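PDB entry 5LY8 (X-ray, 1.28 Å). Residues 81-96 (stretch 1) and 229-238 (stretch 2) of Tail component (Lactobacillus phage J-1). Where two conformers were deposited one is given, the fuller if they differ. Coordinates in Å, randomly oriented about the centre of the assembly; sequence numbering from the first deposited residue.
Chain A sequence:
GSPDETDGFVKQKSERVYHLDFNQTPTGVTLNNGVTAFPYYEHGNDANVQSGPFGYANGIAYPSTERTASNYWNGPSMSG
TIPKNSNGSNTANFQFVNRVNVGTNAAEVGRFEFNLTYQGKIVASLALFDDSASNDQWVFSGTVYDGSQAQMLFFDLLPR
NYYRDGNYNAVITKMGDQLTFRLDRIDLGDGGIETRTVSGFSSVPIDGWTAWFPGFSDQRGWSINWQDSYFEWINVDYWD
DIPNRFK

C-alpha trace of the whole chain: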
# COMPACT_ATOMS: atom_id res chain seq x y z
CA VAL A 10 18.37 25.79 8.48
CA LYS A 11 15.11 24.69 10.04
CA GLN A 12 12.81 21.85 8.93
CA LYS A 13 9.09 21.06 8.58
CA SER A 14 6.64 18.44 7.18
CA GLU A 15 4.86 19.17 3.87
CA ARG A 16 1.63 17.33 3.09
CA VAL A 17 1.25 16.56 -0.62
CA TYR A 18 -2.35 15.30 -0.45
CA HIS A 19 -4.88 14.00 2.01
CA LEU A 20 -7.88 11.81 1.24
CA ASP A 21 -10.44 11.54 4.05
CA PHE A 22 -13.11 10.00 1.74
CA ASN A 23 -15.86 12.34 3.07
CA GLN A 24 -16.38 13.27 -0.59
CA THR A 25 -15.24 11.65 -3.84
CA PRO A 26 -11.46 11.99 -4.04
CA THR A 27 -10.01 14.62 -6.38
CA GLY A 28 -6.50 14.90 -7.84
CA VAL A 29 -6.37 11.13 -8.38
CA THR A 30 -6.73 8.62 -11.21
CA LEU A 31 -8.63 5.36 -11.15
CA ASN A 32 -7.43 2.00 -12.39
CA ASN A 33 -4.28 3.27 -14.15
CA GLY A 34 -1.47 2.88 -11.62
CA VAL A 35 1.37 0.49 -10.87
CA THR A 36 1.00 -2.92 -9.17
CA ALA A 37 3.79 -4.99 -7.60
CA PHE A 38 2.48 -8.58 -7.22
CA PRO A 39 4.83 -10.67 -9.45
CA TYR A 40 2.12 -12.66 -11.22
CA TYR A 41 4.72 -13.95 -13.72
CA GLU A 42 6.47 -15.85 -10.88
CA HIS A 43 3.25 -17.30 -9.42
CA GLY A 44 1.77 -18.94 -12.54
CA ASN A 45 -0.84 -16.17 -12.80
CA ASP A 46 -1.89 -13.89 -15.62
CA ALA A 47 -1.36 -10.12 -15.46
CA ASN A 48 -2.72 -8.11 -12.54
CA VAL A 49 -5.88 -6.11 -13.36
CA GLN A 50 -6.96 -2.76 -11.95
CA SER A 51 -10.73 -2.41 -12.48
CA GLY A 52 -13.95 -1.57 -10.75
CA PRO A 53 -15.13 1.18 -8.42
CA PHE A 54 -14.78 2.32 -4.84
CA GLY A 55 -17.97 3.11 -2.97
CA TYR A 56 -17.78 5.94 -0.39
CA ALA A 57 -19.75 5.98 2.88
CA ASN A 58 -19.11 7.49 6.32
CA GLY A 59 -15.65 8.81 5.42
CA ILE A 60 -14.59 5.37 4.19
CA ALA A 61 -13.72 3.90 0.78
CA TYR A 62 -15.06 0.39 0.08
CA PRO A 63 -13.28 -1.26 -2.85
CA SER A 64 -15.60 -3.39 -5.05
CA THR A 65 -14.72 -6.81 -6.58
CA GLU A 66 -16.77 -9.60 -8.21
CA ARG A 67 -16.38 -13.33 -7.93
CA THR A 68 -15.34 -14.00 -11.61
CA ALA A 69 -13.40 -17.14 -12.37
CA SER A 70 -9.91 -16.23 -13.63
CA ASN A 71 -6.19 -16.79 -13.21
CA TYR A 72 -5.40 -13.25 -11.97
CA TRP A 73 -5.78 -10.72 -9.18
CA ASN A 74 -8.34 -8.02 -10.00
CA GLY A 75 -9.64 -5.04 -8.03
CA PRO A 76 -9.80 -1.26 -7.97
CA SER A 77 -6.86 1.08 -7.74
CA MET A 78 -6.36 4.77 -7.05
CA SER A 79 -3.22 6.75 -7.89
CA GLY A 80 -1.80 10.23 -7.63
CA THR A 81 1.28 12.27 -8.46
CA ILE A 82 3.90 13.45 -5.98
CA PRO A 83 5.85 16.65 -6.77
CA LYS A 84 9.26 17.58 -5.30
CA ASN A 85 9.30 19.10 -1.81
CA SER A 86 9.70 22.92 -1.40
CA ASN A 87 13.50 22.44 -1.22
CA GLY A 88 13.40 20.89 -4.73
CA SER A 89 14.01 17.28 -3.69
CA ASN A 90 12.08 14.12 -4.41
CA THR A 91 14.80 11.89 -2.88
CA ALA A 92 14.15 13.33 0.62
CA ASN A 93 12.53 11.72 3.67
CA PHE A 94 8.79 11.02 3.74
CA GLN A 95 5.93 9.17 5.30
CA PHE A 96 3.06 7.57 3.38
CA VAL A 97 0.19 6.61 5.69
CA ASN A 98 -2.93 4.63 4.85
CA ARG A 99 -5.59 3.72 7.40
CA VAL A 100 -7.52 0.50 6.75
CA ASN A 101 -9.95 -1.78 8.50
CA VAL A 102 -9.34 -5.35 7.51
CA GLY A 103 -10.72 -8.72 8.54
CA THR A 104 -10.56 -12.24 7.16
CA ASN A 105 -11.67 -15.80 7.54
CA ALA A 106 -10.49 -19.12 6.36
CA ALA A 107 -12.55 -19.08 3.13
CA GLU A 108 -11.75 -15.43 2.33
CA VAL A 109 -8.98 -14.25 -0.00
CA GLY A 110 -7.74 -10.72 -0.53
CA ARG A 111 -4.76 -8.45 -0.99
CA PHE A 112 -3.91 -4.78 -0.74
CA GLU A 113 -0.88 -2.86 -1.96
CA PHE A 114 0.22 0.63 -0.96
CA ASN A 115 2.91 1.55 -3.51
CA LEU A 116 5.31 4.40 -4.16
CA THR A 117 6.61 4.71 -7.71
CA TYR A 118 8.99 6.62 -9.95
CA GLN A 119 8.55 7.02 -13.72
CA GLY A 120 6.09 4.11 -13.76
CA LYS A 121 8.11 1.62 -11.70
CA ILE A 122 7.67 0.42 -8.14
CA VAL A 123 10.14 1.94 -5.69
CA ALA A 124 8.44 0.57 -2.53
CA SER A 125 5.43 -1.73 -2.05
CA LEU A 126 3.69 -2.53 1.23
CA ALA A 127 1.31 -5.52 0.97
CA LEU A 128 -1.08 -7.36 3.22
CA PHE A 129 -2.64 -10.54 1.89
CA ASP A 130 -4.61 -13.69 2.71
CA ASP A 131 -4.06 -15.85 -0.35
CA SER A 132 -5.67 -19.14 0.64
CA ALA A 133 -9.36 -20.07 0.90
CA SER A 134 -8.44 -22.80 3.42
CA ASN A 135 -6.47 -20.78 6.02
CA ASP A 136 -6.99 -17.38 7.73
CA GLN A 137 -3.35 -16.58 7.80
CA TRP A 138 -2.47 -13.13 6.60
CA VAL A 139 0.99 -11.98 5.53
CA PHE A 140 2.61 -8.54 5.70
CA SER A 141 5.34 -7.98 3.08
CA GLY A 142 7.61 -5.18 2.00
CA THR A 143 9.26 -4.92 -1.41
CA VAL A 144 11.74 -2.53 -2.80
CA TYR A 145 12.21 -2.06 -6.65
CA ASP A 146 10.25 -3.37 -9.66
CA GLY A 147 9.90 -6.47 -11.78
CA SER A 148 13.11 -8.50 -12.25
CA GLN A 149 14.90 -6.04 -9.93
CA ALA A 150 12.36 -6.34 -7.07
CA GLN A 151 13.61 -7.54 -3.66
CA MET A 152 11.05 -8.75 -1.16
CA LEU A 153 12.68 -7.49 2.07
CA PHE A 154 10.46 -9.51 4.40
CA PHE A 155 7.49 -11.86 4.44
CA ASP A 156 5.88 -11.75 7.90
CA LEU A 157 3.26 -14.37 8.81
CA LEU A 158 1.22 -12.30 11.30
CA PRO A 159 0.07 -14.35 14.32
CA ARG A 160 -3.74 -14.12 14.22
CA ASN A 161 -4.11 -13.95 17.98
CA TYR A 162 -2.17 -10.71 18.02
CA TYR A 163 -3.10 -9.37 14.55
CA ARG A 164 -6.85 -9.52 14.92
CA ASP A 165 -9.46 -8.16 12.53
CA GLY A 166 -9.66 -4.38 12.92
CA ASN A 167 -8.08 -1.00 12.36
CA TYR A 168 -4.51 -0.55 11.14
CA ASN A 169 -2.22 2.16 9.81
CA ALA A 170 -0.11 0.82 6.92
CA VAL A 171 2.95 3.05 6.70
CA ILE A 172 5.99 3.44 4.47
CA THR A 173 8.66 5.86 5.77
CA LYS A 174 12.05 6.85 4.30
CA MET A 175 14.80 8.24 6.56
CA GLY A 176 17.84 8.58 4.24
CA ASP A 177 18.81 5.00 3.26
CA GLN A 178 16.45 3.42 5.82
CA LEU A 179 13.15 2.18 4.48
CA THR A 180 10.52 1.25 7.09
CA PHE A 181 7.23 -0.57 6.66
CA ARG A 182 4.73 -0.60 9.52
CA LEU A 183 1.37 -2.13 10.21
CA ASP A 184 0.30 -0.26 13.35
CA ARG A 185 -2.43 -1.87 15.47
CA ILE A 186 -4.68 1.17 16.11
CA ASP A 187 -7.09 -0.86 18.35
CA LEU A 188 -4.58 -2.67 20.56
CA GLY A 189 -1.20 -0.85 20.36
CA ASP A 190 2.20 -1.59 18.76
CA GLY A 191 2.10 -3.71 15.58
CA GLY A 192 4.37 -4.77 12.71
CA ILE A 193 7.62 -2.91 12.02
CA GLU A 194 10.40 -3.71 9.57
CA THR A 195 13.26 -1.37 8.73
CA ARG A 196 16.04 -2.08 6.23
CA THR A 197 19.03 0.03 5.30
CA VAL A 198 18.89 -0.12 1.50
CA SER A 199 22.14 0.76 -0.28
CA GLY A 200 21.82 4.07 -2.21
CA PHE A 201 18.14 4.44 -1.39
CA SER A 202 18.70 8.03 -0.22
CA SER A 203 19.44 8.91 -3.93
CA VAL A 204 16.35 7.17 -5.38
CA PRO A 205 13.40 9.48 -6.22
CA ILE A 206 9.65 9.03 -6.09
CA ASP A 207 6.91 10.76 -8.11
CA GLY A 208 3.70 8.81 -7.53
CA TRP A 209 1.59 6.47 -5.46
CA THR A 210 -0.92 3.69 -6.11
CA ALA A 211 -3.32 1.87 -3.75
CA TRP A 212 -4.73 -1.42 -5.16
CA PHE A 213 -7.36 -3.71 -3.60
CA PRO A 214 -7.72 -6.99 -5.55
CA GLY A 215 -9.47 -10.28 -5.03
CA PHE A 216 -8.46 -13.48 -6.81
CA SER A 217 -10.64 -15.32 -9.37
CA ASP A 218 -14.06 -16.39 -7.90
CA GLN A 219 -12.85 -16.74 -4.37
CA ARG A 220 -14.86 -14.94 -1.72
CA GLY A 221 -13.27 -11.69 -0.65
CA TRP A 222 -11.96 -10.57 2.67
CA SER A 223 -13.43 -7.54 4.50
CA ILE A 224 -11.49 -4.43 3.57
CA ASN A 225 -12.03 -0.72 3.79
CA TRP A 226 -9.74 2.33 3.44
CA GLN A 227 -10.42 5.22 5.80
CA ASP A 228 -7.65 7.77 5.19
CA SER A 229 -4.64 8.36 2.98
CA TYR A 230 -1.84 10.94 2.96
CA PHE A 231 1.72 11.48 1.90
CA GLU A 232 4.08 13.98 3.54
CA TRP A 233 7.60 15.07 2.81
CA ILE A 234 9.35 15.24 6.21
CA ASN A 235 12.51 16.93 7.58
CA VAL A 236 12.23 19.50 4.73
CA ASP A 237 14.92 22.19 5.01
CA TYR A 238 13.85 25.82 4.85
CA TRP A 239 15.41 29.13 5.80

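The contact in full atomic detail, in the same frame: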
# COMPACT_ATOMS: atom_id res chain seq x y z
N THR A 81 -0.07 11.79 -8.20
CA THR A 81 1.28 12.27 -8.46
C THR A 81 1.86 12.97 -7.25
O THR A 81 1.13 13.56 -6.44
CB THR A 81 1.34 13.14 -9.70
OG1 THR A 81 0.59 14.32 -9.45
CG2 THR A 81 0.84 12.42 -10.92
N ILE A 82 3.19 12.86 -7.11
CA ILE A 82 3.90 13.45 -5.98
C ILE A 82 4.96 14.39 -6.52
O ILE A 82 5.90 13.92 -7.16
CB ILE A 82 4.52 12.36 -5.07
CG1 ILE A 82 3.43 11.45 -4.49
CG2 ILE A 82 5.37 12.99 -3.94
CD1 ILE A 82 4.05 10.23 -3.77
N PRO A 83 4.82 15.71 -6.31
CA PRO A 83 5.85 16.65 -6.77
C PRO A 83 7.01 16.71 -5.76
O PRO A 83 6.92 16.19 -4.65
CB PRO A 83 5.09 17.98 -6.86
CG PRO A 83 4.00 17.88 -5.86
CD PRO A 83 3.73 16.40 -5.60
N LYS A 84 8.10 17.35 -6.17
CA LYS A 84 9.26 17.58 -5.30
C LYS A 84 8.84 18.41 -4.08
O LYS A 84 7.85 19.15 -4.12
CB LYS A 84 10.34 18.36 -6.06
CG LYS A 84 11.05 17.46 -7.07
CD LYS A 84 12.02 18.28 -7.92
CE LYS A 84 12.84 17.34 -8.75
NZ LYS A 84 13.75 18.07 -9.68
N ASN A 85 9.58 18.27 -2.98
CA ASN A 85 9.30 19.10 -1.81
C ASN A 85 9.71 20.58 -2.11
O ASN A 85 10.28 20.88 -3.16
CB ASN A 85 9.98 18.50 -0.57
CG ASN A 85 11.48 18.59 -0.52
OD1 ASN A 85 12.11 19.38 -1.22
ND2 ASN A 85 12.09 17.76 0.33
N SER A 86 9.41 21.50 -1.19
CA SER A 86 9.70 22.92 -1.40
C SER A 86 11.19 23.23 -1.51
O SER A 86 11.55 24.33 -1.97
CB SER A 86 9.05 23.75 -0.31
OG SER A 86 9.82 23.62 0.89
N ASN A 87 12.06 22.29 -1.08
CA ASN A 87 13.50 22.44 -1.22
C ASN A 87 14.01 21.84 -2.55
O ASN A 87 15.22 21.75 -2.77
CB ASN A 87 14.21 21.82 -0.02
CG ASN A 87 15.64 22.26 0.12
OD1 ASN A 87 15.99 23.43 -0.04
ND2 ASN A 87 16.50 21.30 0.38
N GLY A 88 13.07 21.42 -3.41
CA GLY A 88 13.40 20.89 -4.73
C GLY A 88 13.91 19.47 -4.75
O GLY A 88 14.59 19.08 -5.70
N SER A 89 13.57 18.67 -3.73
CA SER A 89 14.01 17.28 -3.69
C SER A 89 12.84 16.33 -3.72
O SER A 89 11.81 16.57 -3.08
CB SER A 89 14.83 16.98 -2.43
OG SER A 89 15.12 15.60 -2.29
N ASN A 90 13.01 15.23 -4.47
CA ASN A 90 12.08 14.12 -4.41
C ASN A 90 12.79 12.84 -3.95
O ASN A 90 12.24 11.73 -4.02
CB ASN A 90 11.28 13.91 -5.69
CG ASN A 90 12.13 13.79 -6.91
OD1 ASN A 90 13.35 13.64 -6.84
ND2 ASN A 90 11.50 13.91 -8.06
N THR A 91 14.01 13.01 -3.43
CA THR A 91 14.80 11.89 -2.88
C THR A 91 14.83 11.99 -1.37
O THR A 91 15.41 11.12 -0.71
CB THR A 91 16.23 11.87 -3.45
OG1 THR A 91 16.85 13.14 -3.18
CG2 THR A 91 16.26 11.57 -4.95
N ALA A 92 14.20 13.04 -0.81
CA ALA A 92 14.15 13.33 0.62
C ALA A 92 13.25 12.39 1.42
O ALA A 92 12.55 11.52 0.86
CB ALA A 92 13.79 14.80 0.83
N ASN A 93 13.29 12.55 2.74
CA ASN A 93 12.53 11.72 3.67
C ASN A 93 11.03 11.93 3.54
O ASN A 93 10.57 13.01 3.13
CB ASN A 93 12.93 12.03 5.11
CG ASN A 93 14.36 11.74 5.49
OD1 ASN A 93 14.80 12.14 6.59
ND2 ASN A 93 15.10 11.07 4.62
N PHE A 94 10.24 10.90 3.86
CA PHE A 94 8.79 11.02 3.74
C PHE A 94 8.11 10.03 4.62
O PHE A 94 8.75 9.11 5.13
CB PHE A 94 8.35 10.76 2.27
CG PHE A 94 8.68 9.39 1.70
CD1 PHE A 94 8.01 8.25 2.15
CD2 PHE A 94 9.66 9.25 0.73
CE1 PHE A 94 8.35 6.98 1.65
CE2 PHE A 94 9.94 7.98 0.19
CZ PHE A 94 9.30 6.86 0.66
N GLN A 95 6.80 10.21 4.77
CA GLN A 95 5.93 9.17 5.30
C GLN A 95 4.68 9.10 4.46
O GLN A 95 4.11 10.14 4.08
CB GLN A 95 5.63 9.26 6.79
CG GLN A 95 4.80 10.44 7.23
CD GLN A 95 4.30 10.27 8.64
OE1 GLN A 95 4.28 9.15 9.19
NE2 GLN A 95 3.79 11.34 9.23
N PHE A 96 4.25 7.87 4.19
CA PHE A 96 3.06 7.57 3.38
C PHE A 96 2.17 6.70 4.24
O PHE A 96 2.58 5.59 4.58
CB PHE A 96 3.55 6.83 2.14
CG PHE A 96 2.53 6.30 1.17
CD1 PHE A 96 1.48 7.09 0.71
CD2 PHE A 96 2.68 5.04 0.62
CE1 PHE A 96 0.59 6.63 -0.26
CE2 PHE A 96 1.78 4.57 -0.34
CZ PHE A 96 0.76 5.37 -0.80
N SER A 229 -5.89 8.49 3.70
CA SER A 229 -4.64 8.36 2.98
C SER A 229 -3.92 9.70 2.95
O SER A 229 -4.55 10.72 2.66
CB SER A 229 -4.91 7.95 1.53
OG SER A 229 -3.72 7.64 0.81
N TYR A 230 -2.60 9.71 3.15
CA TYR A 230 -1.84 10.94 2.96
C TYR A 230 -0.40 10.60 2.71
O TYR A 230 0.10 9.55 3.11
CB TYR A 230 -1.99 11.97 4.10
CG TYR A 230 -1.52 11.53 5.46
CD1 TYR A 230 -0.19 11.70 5.85
CD2 TYR A 230 -2.41 11.00 6.38
CE1 TYR A 230 0.23 11.36 7.13
CE2 TYR A 230 -1.99 10.64 7.66
CZ TYR A 230 -0.68 10.83 8.04
OH TYR A 230 -0.26 10.44 9.30
N PHE A 231 0.29 11.56 2.10
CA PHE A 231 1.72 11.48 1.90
C PHE A 231 2.29 12.82 2.34
O PHE A 231 1.74 13.88 1.96
CB PHE A 231 2.07 11.27 0.43
CG PHE A 231 3.56 11.28 0.14
CD1 PHE A 231 4.27 10.10 0.08
CD2 PHE A 231 4.24 12.48 -0.03
CE1 PHE A 231 5.65 10.11 -0.19
CE2 PHE A 231 5.62 12.50 -0.26
CZ PHE A 231 6.31 11.32 -0.37
N GLU A 232 3.36 12.79 3.13
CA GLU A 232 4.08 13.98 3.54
C GLU A 232 5.55 13.87 3.32
O GLU A 232 6.15 12.87 3.71
CB GLU A 232 3.90 14.27 5.05
CG GLU A 232 2.50 14.46 5.57
CD GLU A 232 2.42 14.62 7.08
OE1 GLU A 232 1.44 15.26 7.53
OE2 GLU A 232 3.23 14.00 7.81
N TRP A 233 6.16 14.93 2.78
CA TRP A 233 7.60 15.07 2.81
C TRP A 233 7.93 15.47 4.25
O TRP A 233 7.21 16.29 4.83
CB TRP A 233 8.06 16.17 1.87
CG TRP A 233 7.87 15.84 0.42
CD1 TRP A 233 7.03 16.46 -0.46
CD2 TRP A 233 8.53 14.81 -0.32
NE1 TRP A 233 7.19 15.94 -1.72
CE2 TRP A 233 8.11 14.93 -1.66
CE3 TRP A 233 9.50 13.85 0.00
CZ2 TRP A 233 8.57 14.07 -2.67
CZ3 TRP A 233 9.93 12.99 -0.99
CH2 TRP A 233 9.46 13.10 -2.30
N ILE A 234 8.99 14.91 4.83
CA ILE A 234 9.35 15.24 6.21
C ILE A 234 10.81 15.69 6.29
O ILE A 234 11.59 15.45 5.35
CB ILE A 234 9.01 14.11 7.21
CG1 ILE A 234 9.86 12.87 6.94
CG2 ILE A 234 7.48 13.81 7.27
CD1 ILE A 234 9.64 11.68 7.87
N ASN A 235 11.16 16.40 7.37
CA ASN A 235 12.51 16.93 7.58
C ASN A 235 12.90 17.79 6.36
O ASN A 235 13.96 17.56 5.76
CB ASN A 235 13.53 15.78 7.81
CG ASN A 235 13.14 14.83 8.91
OD1 ASN A 235 12.82 15.23 10.04
ND2 ASN A 235 13.14 13.56 8.59
N VAL A 236 11.98 18.69 5.92
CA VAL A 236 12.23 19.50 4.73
C VAL A 236 12.96 20.75 5.17
O VAL A 236 12.39 21.58 5.91
CB VAL A 236 10.97 19.90 3.90
CG1 VAL A 236 11.38 20.63 2.61
CG2 VAL A 236 10.10 18.69 3.58
N ASP A 237 14.18 20.97 4.67
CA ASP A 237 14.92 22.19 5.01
C ASP A 237 14.24 23.43 4.49
O ASP A 237 13.73 23.45 3.43
CB ASP A 237 16.31 22.18 4.37
CG ASP A 237 17.24 21.19 4.98
OD1 ASP A 237 16.95 20.67 6.07
OD2 ASP A 237 18.31 20.96 4.38
N TYR A 238 14.31 24.50 5.27
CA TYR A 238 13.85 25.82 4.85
C TYR A 238 14.62 26.87 5.65
O TYR A 238 15.13 26.59 6.71
CB TYR A 238 12.33 25.98 4.99
CG TYR A 238 11.84 26.22 6.39
CD1 TYR A 238 11.58 27.50 6.84
CD2 TYR A 238 11.63 25.17 7.26
CE1 TYR A 238 11.14 27.73 8.14
CE2 TYR A 238 11.18 25.39 8.56
CZ TYR A 238 10.94 26.67 8.99
OH TYR A 238 10.52 26.89 10.26
O HOH W 1 11.35 15.80 2.45
O HOH W 2 12.25 24.83 1.65
O HOH W 3 19.16 21.15 1.43
O HOH W 4 14.50 14.84 4.18

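Two segments far apart in sequence meet here as neighbouring antiparallel strands, the segment around Phe94 to Phe96 against the strand that begins before Ser229 and runs on toward Ile234. The loop from Ile82 that leads into the first strand packs around the Trp233 side chain and reaches Phe231, and the contact buries 1036 Å² in all.

Along stretch 2, Ser229 lies at the margin and Tyr230 makes the first useful contacts. Its carbonyl O receives a CA-H...O contact from Phe96 CA at 3.6 Å, and although its CA-to-CB bond points away, its ring reaches back so that CE1 lies 4.1 Å from NE2 of Gln95, which sits at the ring edge.

Phe231 pairs with Phe96 at a non-hydrogen-bonded position, where the CA atoms stand only 4.4 Å apart and both side chains emerge on the same sheet face, together with Phe94 and Trp233. That face is buried, and large apolar rings suit it. Phe231 CZ lies 3.4 Å from Phe94 CB, and the two rings meet obliquely, their centroids 5.3 Å apart. From the loop, Ile82 places CD1 over the face of the Phe231 ring, 3.9 Å from its centroid, a CH-pi contact that sets an aliphatic methyl against a flat aromatic face.

Glu232 and Gln95 form the hydrogen-bonded pair. Gln95 N donates to Glu232 O at 2.9 Å, and Glu232 N donates to Gln95 O at 2.9 Å, closing the small ring typical of antiparallel sheet. Their side chains share the other, partly exposed face, where polar groups are well placed: Gln95 NE2 donates to Glu232 OE2 at 3.1 Å, an amide meeting a carboxylate.

Trp233, opposite Phe94, gives up more area than any other residue here, 151 Å². An indole combines a broad apolar surface with one polar N-H, and both are used. NE1 donates to Pro83 O at 3.0 Å, so its hydrogen is not buried without a partner. Asn85 CB packs over the five-membered ring, 3.7 Å from its centroid, while Ile82 CG2 approaches CZ2 of Trp233 to 3.6 Å. Asn85 OD1 also accepts from Ser89 N at 3.0 Å and, weakly, from Asn87 N at 2.9 Å, bracing the type I turn from Asn85 to Gly88.

Ile234 N continues the ladder by donating to Asn93 O at 3.0 Å, nearly linearly, and its CG1 covers Asn93 CB at 3.7 Å. Water 1 donates to Ile234 O and accepts from Asn85 ND2, joining strand to turn. At Asn235, where the chain turns a corner with positive phi, ND2 donates to Asn93 OD1 at 3.0 Å, one amide side chain serving another.

Beyond the corner, Val236 is buried, and its CG1 lies in van der Waals contact with Asn85 ND2 (3.7 Å) and Ser86 OG (3.8 Å), a compact apolar side chain that packs against the turn without asking for a polar partner. Asp237 closes the contact through solvent: water 2 donates to its O and to Ser86 OG, while water 3 links its OD2 with Asn87 ND2.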